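Local coordinates for protein methylenetetrahydrofolate--tRNA-(uracil-5-)-methyltransferase TrmFO (PDB 3G5S) that binds FAD and probably catalyses the folate-dependent methylation of uridine 54 in tRNA, giving 5-methyluridine, at residues A[162-166]-A[167-171]; A[222-225]-A[226-230]; A[313-316]-A[317-321]; A[331-335]-A[336-340]. All blocks are in the same frame, centred on the assembly; numbering follows the deposited sequence.

Interaction 1: residues A[162-166]-A[167-171]; sequences PIVLY and ESIDL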
loop_
_atom_site.group_PDB
_atom_site.type_symbol
_atom_site.label_atom_id
_atom_site.label_comp_id
_atom_site.label_asym_id
_atom_site.label_seq_id
_atom_site.Cartn_x
_atom_site.Cartn_y
_atom_site.Cartn_z
ATOM N N PRO A 162 1.239 -3.343 -12.780
ATOM C CA PRO A 162 0.265 -4.287 -12.226
ATOM C C PRO A 162 0.930 -5.548 -11.677
ATOM O O PRO A 162 1.964 -5.985 -12.189
ATOM C CB PRO A 162 -0.593 -4.658 -13.442
ATOM C CG PRO A 162 -0.320 -3.596 -14.453
ATOM C CD PRO A 162 1.076 -3.159 -14.232
ATOM N N ILE A 163 0.307 -6.125 -10.654
ATOM C CA ILE A 163 0.759 -7.362 -10.033
ATOM C C ILE A 163 -0.355 -8.394 -10.154
ATOM O O ILE A 163 -1.517 -8.091 -9.871
ATOM C CB ILE A 163 1.075 -7.145 -8.541
ATOM C CG1 ILE A 163 2.125 -6.040 -8.392
ATOM C CG2 ILE A 163 1.535 -8.439 -7.895
ATOM C CD1 ILE A 163 2.512 -5.761 -6.950
ATOM N N VAL A 164 0.008 -9.599 -10.578
ATOM C CA VAL A 164 -0.950 -10.688 -10.731
ATOM C C VAL A 164 -0.652 -11.807 -9.746
ATOM O O VAL A 164 0.467 -11.953 -9.249
ATOM C CB VAL A 164 -0.964 -11.259 -12.167
ATOM C CG1 VAL A 164 -1.293 -10.166 -13.170
ATOM C CG2 VAL A 164 0.358 -11.915 -12.512
ATOM N N LEU A 165 -1.680 -12.594 -9.468
ATOM C CA LEU A 165 -1.554 -13.769 -8.628
ATOM C C LEU A 165 -0.897 -14.892 -9.424
ATOM O O LEU A 165 -1.361 -15.250 -10.502
ATOM C CB LEU A 165 -2.942 -14.201 -8.157
ATOM C CG LEU A 165 -3.025 -15.214 -7.017
ATOM C CD1 LEU A 165 -2.566 -14.568 -5.723
ATOM C CD2 LEU A 165 -4.444 -15.739 -6.875
ATOM N N TYR A 166 0.174 -15.460 -8.884
ATOM C CA TYR A 166 0.941 -16.469 -9.605
ATOM C C TYR A 166 0.086 -17.633 -10.102
ATOM O O TYR A 166 0.228 -18.076 -11.247
ATOM C CB TYR A 166 2.076 -16.998 -8.729
ATOM C CG TYR A 166 2.960 -18.005 -9.423
ATOM C CD1 TYR A 166 3.983 -17.594 -10.273
ATOM C CD2 TYR A 166 2.769 -19.366 -9.240
ATOM C CE1 TYR A 166 4.794 -18.514 -10.916
ATOM C CE2 TYR A 166 3.578 -20.290 -9.874
ATOM C CZ TYR A 166 4.587 -19.859 -10.710
ATOM O OH TYR A 166 5.397 -20.774 -11.348
ATOM N N GLU A 167 -0.804 -18.125 -9.246
ATOM C CA GLU A 167 -1.614 -19.285 -9.591
ATOM C C GLU A 167 -2.557 -19.019 -10.763
ATOM O O GLU A 167 -3.093 -19.952 -11.355
ATOM C CB GLU A 167 -2.399 -19.771 -8.371
ATOM C CG GLU A 167 -3.640 -18.953 -8.061
ATOM C CD GLU A 167 -4.519 -19.603 -7.010
ATOM O OE1 GLU A 167 -3.977 -20.305 -6.131
ATOM O OE2 GLU A 167 -5.754 -19.412 -7.058
ATOM N N SER A 168 -2.758 -17.748 -11.103
ATOM C CA SER A 168 -3.660 -17.388 -12.194
ATOM C C SER A 168 -2.950 -17.319 -13.544
ATOM O O SER A 168 -3.589 -17.093 -14.564
ATOM C CB SER A 168 -4.383 -16.070 -11.903
ATOM O OG SER A 168 -3.529 -14.946 -12.063
ATOM N N ILE A 169 -1.633 -17.518 -13.542
ATOM C CA ILE A 169 -0.855 -17.530 -14.771
ATOM C C ILE A 169 -0.898 -18.905 -15.438
ATOM O O ILE A 169 -0.762 -19.933 -14.772
ATOM C CB ILE A 169 0.616 -17.163 -14.493
ATOM C CG1 ILE A 169 0.714 -15.798 -13.807
ATOM C CG2 ILE A 169 1.426 -17.186 -15.784
ATOM C CD1 ILE A 169 2.107 -15.475 -13.281
ATOM N N ASP A 170 -1.100 -18.915 -16.751
ATOM C CA ASP A 170 -1.021 -20.140 -17.535
ATOM C C ASP A 170 0.433 -20.368 -17.917
ATOM O O ASP A 170 0.936 -19.783 -18.879
ATOM C CB ASP A 170 -1.909 -20.029 -18.775
ATOM C CG ASP A 170 -1.773 -21.213 -19.714
ATOM O OD1 ASP A 170 -1.074 -22.194 -19.381
ATOM O OD2 ASP A 170 -2.381 -21.156 -20.804
ATOM N N LEU A 171 1.108 -21.214 -17.147
ATOM C CA LEU A 171 2.545 -21.406 -17.301
ATOM C C LEU A 171 2.933 -22.081 -18.617
ATOM O O LEU A 171 4.097 -22.054 -19.009
ATOM C CB LEU A 171 3.116 -22.175 -16.109
ATOM C CG LEU A 171 2.960 -21.480 -14.754
ATOM C CD1 LEU A 171 3.344 -22.422 -13.625
ATOM C CD2 LEU A 171 3.784 -20.199 -14.694
HETATM O O HOH W 1 0.570 -20.597 -12.379
#

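Interaction 2: residues A[222-225]-A[226-230]; sequences ACVP and VEELA. With GSH (glutathione), chain C.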
loop_
_atom_site.group_PDB
_atom_site.type_symbol
_atom_site.label_atom_id
_atom_site.label_comp_id
_atom_site.label_asym_id
_atom_site.label_seq_id
_atom_site.Cartn_x
_atom_site.Cartn_y
_atom_site.Cartn_z
ATOM N N ALA A 222 11.974 10.882 -16.629
ATOM C CA ALA A 222 12.486 9.795 -17.480
ATOM C C ALA A 222 11.695 8.489 -17.325
ATOM O O ALA A 222 11.910 7.519 -18.057
ATOM C CB ALA A 222 13.974 9.560 -17.258
ATOM N N CYS A 223 10.774 8.478 -16.369
ATOM C CA CYS A 223 9.875 7.351 -16.169
ATOM C C CYS A 223 8.584 7.611 -16.938
ATOM O O CYS A 223 7.768 8.438 -16.534
ATOM C CB CYS A 223 9.580 7.184 -14.680
ATOM S SG CYS A 223 8.405 5.871 -14.298
ATOM N N VAL A 224 8.406 6.903 -18.045
ATOM C CA VAL A 224 7.287 7.161 -18.948
ATOM C C VAL A 224 6.280 6.017 -18.881
ATOM O O VAL A 224 6.657 4.858 -18.995
ATOM C CB VAL A 224 7.775 7.315 -20.404
ATOM C CG1 VAL A 224 6.620 7.680 -21.326
ATOM C CG2 VAL A 224 8.877 8.361 -20.485
ATOM N N PRO A 225 4.993 6.340 -18.683
ATOM C CA PRO A 225 3.961 5.297 -18.623
ATOM C C PRO A 225 3.960 4.471 -19.908
ATOM O O PRO A 225 4.197 5.032 -20.978
ATOM C CB PRO A 225 2.660 6.097 -18.505
ATOM C CG PRO A 225 3.070 7.442 -17.998
ATOM C CD PRO A 225 4.430 7.693 -18.549
ATOM N N VAL A 226 3.695 3.169 -19.817
ATOM C CA VAL A 226 3.752 2.318 -21.008
ATOM C C VAL A 226 2.784 2.754 -22.093
ATOM O O VAL A 226 3.078 2.618 -23.278
ATOM C CB VAL A 226 3.511 0.821 -20.706
ATOM C CG1 VAL A 226 4.703 0.224 -20.012
ATOM C CG2 VAL A 226 2.241 0.617 -19.888
ATOM N N GLU A 227 1.626 3.268 -21.696
ATOM C CA GLU A 227 0.648 3.717 -22.674
ATOM C C GLU A 227 1.168 4.939 -23.432
ATOM O O GLU A 227 0.818 5.155 -24.589
ATOM C CB GLU A 227 -0.713 3.993 -22.020
ATOM C CG GLU A 227 -0.723 5.109 -20.985
ATOM C CD GLU A 227 -0.413 4.634 -19.573
ATOM O OE1 GLU A 227 0.151 3.530 -19.402
ATOM O OE2 GLU A 227 -0.739 5.376 -18.623
ATOM N N GLU A 228 2.011 5.732 -22.780
ATOM C CA GLU A 228 2.637 6.870 -23.444
ATOM C C GLU A 228 3.798 6.421 -24.335
ATOM O O GLU A 228 3.992 6.966 -25.419
ATOM C CB GLU A 228 3.087 7.919 -22.424
ATOM C CG GLU A 228 3.582 9.224 -23.034
ATOM C CD GLU A 228 2.545 9.920 -23.911
ATOM O OE1 GLU A 228 1.332 9.710 -23.698
ATOM O OE2 GLU A 228 2.948 10.683 -24.814
ATOM N N LEU A 229 4.569 5.430 -23.892
ATOM C CA LEU A 229 5.582 4.834 -24.763
ATOM C C LEU A 229 4.941 4.334 -26.057
ATOM O O LEU A 229 5.480 4.532 -27.144
ATOM C CB LEU A 229 6.316 3.690 -24.063
ATOM C CG LEU A 229 7.259 4.058 -22.914
ATOM C CD1 LEU A 229 7.814 2.803 -22.260
ATOM C CD2 LEU A 229 8.393 4.962 -23.398
ATOM N N ALA A 230 3.784 3.695 -25.940
ATOM C CA ALA A 230 3.067 3.222 -27.115
ATOM C C ALA A 230 2.767 4.368 -28.073
ATOM O O ALA A 230 2.942 4.236 -29.287
ATOM C CB ALA A 230 1.784 2.530 -26.706
HETATM N N1 GSH C . 9.174 4.560 -7.285
HETATM C CA1 GSH C . 10.502 4.108 -6.914
HETATM C C1 GSH C . 11.583 5.134 -7.213
HETATM O O11 GSH C . 11.200 6.399 -7.660
HETATM O O12 GSH C . 12.682 4.960 -6.799
HETATM C CB1 GSH C . 10.851 2.718 -7.436
HETATM C CG1 GSH C . 11.378 2.610 -8.862
HETATM C CD1 GSH C . 10.414 2.883 -10.015
HETATM O OE1 GSH C . 9.343 3.372 -9.852
HETATM N N2 GSH C . 10.848 2.498 -11.328
HETATM C CA2 GSH C . 9.970 2.616 -12.449
HETATM C C2 GSH C . 9.439 1.264 -12.915
HETATM O O2 GSH C . 10.081 0.592 -13.652
HETATM C CB2 GSH C . 10.730 3.354 -13.540
HETATM S SG2 GSH C . 9.784 3.852 -14.993
HETATM N N3 GSH C . 8.007 1.057 -12.822
HETATM C CA3 GSH C . 7.422 -0.129 -13.409
HETATM C C3 GSH C . 7.665 -1.405 -12.616
HETATM O O31 GSH C . 7.809 -2.464 -13.141
HETATM O O32 GSH C . 7.984 -1.229 -11.284
#

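Interaction 3: residues A[313-316]-A[317-321]; sequences LNAP and RLLGE. With EDO (1,2-ethanediol), chain F.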
loop_
_atom_site.group_PDB
_atom_site.type_symbol
_atom_site.label_atom_id
_atom_site.label_comp_id
_atom_site.label_asym_id
_atom_site.label_seq_id
_atom_site.Cartn_x
_atom_site.Cartn_y
_atom_site.Cartn_z
ATOM N N LEU A 313 8.940 5.496 1.859
ATOM C CA LEU A 313 10.183 4.821 2.192
ATOM C C LEU A 313 10.286 3.421 1.608
ATOM O O LEU A 313 9.274 2.755 1.355
ATOM C CB LEU A 313 10.295 4.699 3.708
ATOM C CG LEU A 313 10.384 6.029 4.450
ATOM C CD1 LEU A 313 10.180 5.796 5.930
ATOM C CD2 LEU A 313 11.723 6.717 4.186
ATOM N N ASN A 314 11.522 2.971 1.428
ATOM C CA ASN A 314 11.777 1.596 1.063
ATOM C C ASN A 314 11.586 0.733 2.298
ATOM O O ASN A 314 12.515 0.498 3.069
ATOM C CB ASN A 314 13.182 1.429 0.491
ATOM C CG ASN A 314 13.343 0.105 -0.206
ATOM O OD1 ASN A 314 13.023 -0.939 0.366
ATOM N ND2 ASN A 314 13.799 0.134 -1.454
ATOM N N ALA A 315 10.355 0.288 2.500
ATOM C CA ALA A 315 10.020 -0.466 3.699
ATOM C C ALA A 315 10.859 -1.734 3.866
ATOM O O ALA A 315 11.357 -1.993 4.956
ATOM C CB ALA A 315 8.527 -0.766 3.764
ATOM N N PRO A 316 11.044 -2.531 2.794
ATOM C CA PRO A 316 11.803 -3.762 3.038
ATOM C C PRO A 316 13.237 -3.497 3.492
ATOM O O PRO A 316 13.791 -4.293 4.251
ATOM C CB PRO A 316 11.780 -4.470 1.677
ATOM C CG PRO A 316 10.579 -3.936 0.991
ATOM C CD PRO A 316 10.405 -2.523 1.465
ATOM N N ARG A 317 13.828 -2.393 3.051
ATOM C CA ARG A 317 15.185 -2.068 3.473
ATOM C C ARG A 317 15.240 -1.431 4.858
ATOM O O ARG A 317 16.240 -1.565 5.549
ATOM C CB ARG A 317 15.850 -1.133 2.463
ATOM C CG ARG A 317 16.142 -1.765 1.110
ATOM C CD ARG A 317 17.018 -3.015 1.222
ATOM N NE ARG A 317 18.328 -2.753 1.812
ATOM C CZ ARG A 317 19.395 -2.365 1.124
ATOM N NH1 ARG A 317 19.311 -2.180 -0.187
ATOM N NH2 ARG A 317 20.547 -2.154 1.749
ATOM N N LEU A 318 14.182 -0.729 5.255
ATOM C CA LEU A 318 14.234 0.123 6.445
ATOM C C LEU A 318 13.402 -0.324 7.640
ATOM O O LEU A 318 13.744 0.020 8.767
ATOM C CB LEU A 318 13.827 1.550 6.102
ATOM C CG LEU A 318 14.721 2.296 5.116
ATOM C CD1 LEU A 318 14.200 3.710 4.914
ATOM C CD2 LEU A 318 16.188 2.307 5.555
ATOM N N LEU A 319 12.293 -1.027 7.393
ATOM C CA LEU A 319 11.297 -1.308 8.429
ATOM C C LEU A 319 11.124 -2.790 8.720
ATOM O O LEU A 319 11.186 -3.626 7.819
ATOM C CB LEU A 319 9.926 -0.743 8.024
ATOM C CG LEU A 319 9.850 0.751 7.702
ATOM C CD1 LEU A 319 8.449 1.136 7.244
ATOM C CD2 LEU A 319 10.264 1.594 8.900
ATOM N N GLY A 320 10.874 -3.107 9.986
ATOM C CA GLY A 320 10.397 -4.425 10.350
ATOM C C GLY A 320 8.886 -4.522 10.200
ATOM O O GLY A 320 8.204 -3.522 9.965
ATOM N N GLU A 321 8.352 -5.729 10.353
ATOM C CA GLU A 321 6.904 -5.939 10.255
ATOM C C GLU A 321 6.155 -5.254 11.404
ATOM O O GLU A 321 4.935 -5.102 11.358
ATOM C CB GLU A 321 6.563 -7.428 10.201
ATOM C CG GLU A 321 6.765 -8.182 11.505
ATOM C CD GLU A 321 8.202 -8.574 11.748
ATOM O OE1 GLU A 321 9.042 -8.373 10.849
ATOM O OE2 GLU A 321 8.495 -9.089 12.848
HETATM C C1 EDO F . 11.530 3.088 -2.797
HETATM O O1 EDO F . 11.693 2.252 -3.945
HETATM C C2 EDO F . 12.793 3.922 -2.633
HETATM O O2 EDO F . 13.893 3.036 -2.407
#

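Interaction 4: residues A[331-335]-A[336-340]; sequences LYAAG and VLAGV. With FAD (flavin-adenine dinucleotide), chain B.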
loop_
_atom_site.group_PDB
_atom_site.type_symbol
_atom_site.label_atom_id
_atom_site.label_comp_id
_atom_site.label_asym_id
_atom_site.label_seq_id
_atom_site.Cartn_x
_atom_site.Cartn_y
_atom_site.Cartn_z
ATOM N N LEU A 331 11.724 4.466 16.688
ATOM C CA LEU A 331 11.198 5.264 15.581
ATOM C C LEU A 331 10.360 4.338 14.712
ATOM O O LEU A 331 10.785 3.221 14.418
ATOM C CB LEU A 331 12.338 5.865 14.752
ATOM C CG LEU A 331 11.940 6.851 13.655
ATOM C CD1 LEU A 331 11.320 8.116 14.235
ATOM C CD2 LEU A 331 13.127 7.195 12.762
ATOM N N TYR A 332 9.185 4.814 14.302
ATOM C CA TYR A 332 8.234 4.016 13.524
ATOM C C TYR A 332 7.753 4.831 12.338
ATOM O O TYR A 332 7.780 6.067 12.373
ATOM C CB TYR A 332 7.007 3.622 14.380
ATOM C CG TYR A 332 7.400 2.977 15.677
ATOM C CD1 TYR A 332 7.786 3.758 16.754
ATOM C CD2 TYR A 332 7.440 1.591 15.824
ATOM C CE1 TYR A 332 8.206 3.206 17.922
ATOM C CE2 TYR A 332 7.855 1.017 17.019
ATOM C CZ TYR A 332 8.242 1.844 18.069
ATOM O OH TYR A 332 8.672 1.345 19.276
ATOM N N ALA A 333 7.303 4.139 11.294
ATOM C CA ALA A 333 6.621 4.793 10.180
ATOM C C ALA A 333 5.246 4.177 10.003
ATOM O O ALA A 333 5.052 2.989 10.244
ATOM C CB ALA A 333 7.418 4.664 8.890
ATOM N N ALA A 334 4.297 4.992 9.568
ATOM C CA ALA A 334 2.957 4.506 9.279
ATOM C C ALA A 334 2.364 5.277 8.117
ATOM O O ALA A 334 2.824 6.371 7.775
ATOM C CB ALA A 334 2.067 4.629 10.511
ATOM N N GLY A 335 1.333 4.700 7.508
ATOM C CA GLY A 335 0.660 5.336 6.398
ATOM C C GLY A 335 1.468 5.249 5.124
ATOM O O GLY A 335 2.330 4.382 4.961
ATOM N N VAL A 336 1.167 6.146 4.193
ATOM C CA VAL A 336 1.846 6.146 2.908
ATOM C C VAL A 336 3.369 6.240 3.072
ATOM O O VAL A 336 4.118 5.626 2.312
ATOM C CB VAL A 336 1.301 7.274 2.026
ATOM C CG1 VAL A 336 2.226 7.553 0.841
ATOM C CG2 VAL A 336 -0.092 6.900 1.545
ATOM N N LEU A 337 3.835 6.997 4.062
ATOM C CA LEU A 337 5.274 7.091 4.268
ATOM C C LEU A 337 5.923 5.708 4.446
ATOM O O LEU A 337 7.065 5.485 4.032
ATOM C CB LEU A 337 5.579 7.994 5.467
ATOM C CG LEU A 337 7.066 8.245 5.732
ATOM C CD1 LEU A 337 7.686 9.077 4.605
ATOM C CD2 LEU A 337 7.254 8.922 7.081
ATOM N N ALA A 338 5.199 4.787 5.088
ATOM C CA ALA A 338 5.692 3.432 5.343
ATOM C C ALA A 338 5.566 2.494 4.148
ATOM O O ALA A 338 5.995 1.341 4.231
ATOM C CB ALA A 338 4.973 2.825 6.543
ATOM N N GLY A 339 4.959 2.952 3.056
ATOM C CA GLY A 339 4.862 2.116 1.873
ATOM C C GLY A 339 3.511 1.473 1.611
ATOM O O GLY A 339 3.427 0.572 0.774
ATOM N N VAL A 340 2.460 1.923 2.295
ATOM C CA VAL A 340 1.117 1.466 1.968
ATOM C C VAL A 340 0.381 2.514 1.149
ATOM O O VAL A 340 0.867 3.635 0.947
ATOM C CB VAL A 340 0.290 1.034 3.204
ATOM C CG1 VAL A 340 1.009 -0.052 3.972
ATOM C CG2 VAL A 340 -0.084 2.217 4.090
HETATM P PA FAD B . -2.109 12.002 5.151
HETATM O O1A FAD B . -1.786 12.846 3.952
HETATM O O2A FAD B . -3.542 11.648 5.406
HETATM O O5B FAD B . -1.545 12.672 6.487
HETATM C C5B FAD B . -0.238 13.207 6.552
HETATM C C4B FAD B . -0.296 14.430 7.446
HETATM O O4B FAD B . 1.023 14.874 7.716
HETATM C C3B FAD B . -1.016 15.595 6.771
HETATM O O3B FAD B . -2.031 16.112 7.609
HETATM C C2B FAD B . 0.089 16.622 6.517
HETATM O O2B FAD B . -0.331 17.970 6.582
HETATM C C1B FAD B . 1.069 16.301 7.629
HETATM N N9A FAD B . 2.485 16.636 7.418
HETATM C C8A FAD B . 3.258 16.365 6.323
HETATM N N7A FAD B . 4.525 16.748 6.584
HETATM C C5A FAD B . 4.561 17.251 7.846
HETATM C C6A FAD B . 5.573 17.783 8.633
HETATM N N6A FAD B . 6.863 17.726 8.275
HETATM N N1A FAD B . 5.265 18.203 9.898
HETATM C C2A FAD B . 3.982 18.132 10.388
HETATM N N3A FAD B . 2.970 17.605 9.619
HETATM C C4A FAD B . 3.280 17.186 8.375
HETATM N N1 FAD B . -6.471 6.972 -0.812
HETATM C C2 FAD B . -7.614 6.230 -0.967
HETATM O O2 FAD B . -7.788 5.206 -0.310
HETATM N N3 FAD B . -8.575 6.645 -1.869
HETATM C C4 FAD B . -8.431 7.795 -2.626
HETATM O O4 FAD B . -9.314 8.141 -3.421
HETATM C C4X FAD B . -7.266 8.542 -2.457
HETATM N N5 FAD B . -7.058 9.691 -3.186
HETATM C C5X FAD B . -5.903 10.422 -2.999
HETATM C C6 FAD B . -5.711 11.588 -3.733
HETATM C C7 FAD B . -4.553 12.337 -3.574
HETATM C C7M FAD B . -4.351 13.596 -4.371
HETATM C C8 FAD B . -3.587 11.918 -2.665
HETATM C C8M FAD B . -2.332 12.721 -2.480
HETATM C C9 FAD B . -3.778 10.753 -1.925
HETATM C C9A FAD B . -4.936 9.996 -2.088
HETATM N N10 FAD B . -5.120 8.823 -1.366
HETATM C C10 FAD B . -6.294 8.119 -1.552
HETATM C "C1'" FAD B . -3.910 8.033 -0.922
HETATM C "C2'" FAD B . -3.812 7.830 0.600
HETATM O "O2'" FAD B . -4.574 6.722 1.048
HETATM C "C3'" FAD B . -4.171 9.095 1.377
HETATM O "O3'" FAD B . -3.202 10.068 1.042
HETATM C "C4'" FAD B . -4.186 8.894 2.892
HETATM O "O4'" FAD B . -4.744 10.054 3.475
HETATM C "C5'" FAD B . -2.798 8.600 3.449
HETATM O "O5'" FAD B . -2.822 8.695 4.856
HETATM P P FAD B . -1.519 9.210 5.629
HETATM O O1P FAD B . -0.327 8.382 5.271
HETATM O O2P FAD B . -1.886 9.305 7.073
HETATM O O3P FAD B . -1.237 10.664 5.006
HETATM O O HOH W 2 2.271 8.498 6.150
#

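Interaction 1: residues A[162-166]-A[167-171]
The phenol ring of Tyr166 receives Ile169 and Leu171 obliquely, both from the same side of its plane, so the turn that follows folds back beneath a single flank of the ring. Ile169 CD1 lies 4.1 Å from Tyr166 CD1 near the base of the ring. At the far end a methyl of Leu171 arrives crosswise, Leu171 CD1 standing 3.5 Å from Tyr166 OH. The ring can span both because CG is trans to the backbone nitrogen (chi1 -177°), which swings it forward along the chain. The same Ile169 methyl touches Val164 CG2, the two side chains crossing at about a right angle, so that Ile169 joins the aromatic group to the end of the strand.

Beneath these apolar contacts the backbone makes a short 3-10 turn. Leu165 O takes two bonds from one residue: Ser168 OG donates at 2.7 Å in the carbonyl plane, on a lone pair, whereas Ser168 N, 2.9 Å from the same Leu165 O, approaches from above that plane. Two grips of such different direction illustrate how a serine can close a turn twice over. Ile169 N continues the pattern to Tyr166 O, and a water donates to both Tyr166 O and Ile169 O, tying the turn's two carbonyls together. On the more exposed side, Leu165 CD2 runs alongside Glu167 CG at 3.5 Å.

Strand 163-165 lies between strands 271-274 and 301-303 of the antiparallel sheet; Ser168 OG also bonds Glu300 N, the Tyr166 ring meets Trp272, and Leu187 of strand 187-191 touches Tyr166, Ile169 and Leu171.

Interaction 2: residues A[222-225]-A[226-230]
Val224 swings CG1 trans to its backbone nitrogen (chi1 -176°), while Leu229 keeps CG beside its own nitrogen (chi1 -70°), and the two branches meet across the start of a helix. Val224 CG1 sits 3.9 Å from Leu229 CD2, and the same methyl reaches Glu228 CB at 3.7 Å. Glu228 then bends away, its carboxylate forming a salt bridge with Arg232.

Pro225 occupies the N-cap. Its carbonyl points into the first turn, where Leu229 N donates to Pro225 O at 3.0 Å in a nearly straight bond (162°), with a weaker bond from Glu228 N to the same oxygen. Glu227 folds back at chi2 so that Glu227 OE2 comes within 3.5 Å of Pro225 CB; the carboxylate is held there by Thr279 OG1 and Gly280 N, and the ring thus packs against a group already fixed. An alanine in place of Leu229 would probably strip Val224 of its apolar mate and open a gap beside the cap, though the backbone bond could persist.

Just upstream, Cys223 SG lies 2.5 Å from SG2 of the bound glutathione, long for a disulfide and short for an unbonded pair, so the nature of this link remains doubtful. The apolar pair joining the residue before the N-cap to the fourth helical residue is a hydrophobic staple, here closing the start of helix 226-231 a short way beyond Cys223, which belongs to the glutathione pocket.

Interaction 3: residues A[313-316]-A[317-321]
Asn314 caps the single-turn helix 315-318, and the contact divides into a close-packed inner side and an open outer one. Inside, Ala315 and Leu319 are buried: Leu319 N donates to Ala315 O at 2.8 Å, in the carbonyl plane and nearly straight (163°), while Leu319 CD1 rests 4.0 Å from Ala315 CB. A second apolar pair is added where the Leu313 and Leu318 side chains cross at about a right angle, Leu313 CD2 lying 4.0 Å from Leu318 CD1. Leu382 of helix 374-384 covers Ala315, and Phe325 touches both Leu313 and Leu319.

The cap itself works through a side-chain oxygen. Asn314 holds CG opposite its backbone nitrogen (chi1 -166°), which carries OD1 over the first turn to accept from Arg317 N at 3.2 Å. The donor stands out of the amide plane, so no lone pair is met squarely, and weak bonds from Arg317 N and Leu318 N to the backbone Asn314 O reinforce the turn. Asn314 ND2 donates to Pro387 O. An alanine at Asn314 would probably leave Arg317 N dependent on that weak backbone bond and deprive Pro387 O of its amide donor.

Outward, the packing thins. Only the start of the Arg317 chain leans on the cap, CG lying 3.3 Å from Asn314 OD1; the chain then bends twice and carries its guanidinium away, and the side chain also touches Phe153 and Pro387. A bound 1,2-ethanediol, probably from the crystallisation liquor, meets the amide too: Asn314 ND2 also donates to its O2 at 3.1 Å.

Interaction 4: residues A[331-335]-A[336-340]
Gly335 adopts a positive phi (75°) just before Val336, and a side chain there would strike a phosphate oxygen of FAD. The bend follows strand 331-333, a strand of the parallel Rossmann-type sheet, and leads through a 3-10 turn toward helix 343-361. Without a side chain at the bend, the phosphate comes close: Gly335 CA is 3.4 Å from FAD O1P, and Val336 N donates to that oxygen at 2.9 Å. Backbone amides presented to a dinucleotide phosphate at the end of a parallel strand are a recurrent Rossmann solution.

The turn is closed by Ala338 N, which gives its hydrogen to Gly335 O at 2.9 Å from above the carbonyl plane. Ala338 CB folds back on Ala333 CB, 3.9 Å away, the small methyls allowing strand and turn to lie close together in a wholly buried setting. Val340 CG2 presses on Gly335 O from the other end of the turn, while Val336 CG2 flanks the ribityl chain at FAD C5'. A water bridges the turn and the phosphate: it donates to Ala334 O and to FAD O1P, both at 2.7 Å, and accepts from Leu337 N at 3.0 Å.

In the fold
All four contacts are local turns, met in series along the chain from interaction 1 to interaction 4, but only interactions 3 and 4 are joined. Their centres are 9 Å apart: Leu313 N probably bonds Leu337 O, at 2.9 Å, and Leu319 packs on Ala333, so the capped helix backs the FAD-phosphate turn at the parallel sheet. Interaction 1, at a strand end of the antiparallel sheet, and interaction 2, which includes Cys223 of the glutathione pocket, are separate, with centres 23 Å apart. Each is 25 to 28 Å, centre to centre, from interactions 3 and 4. The FAD-phosphate turn and the cysteine facing glutathione thus belong to well-separated parts of the chain.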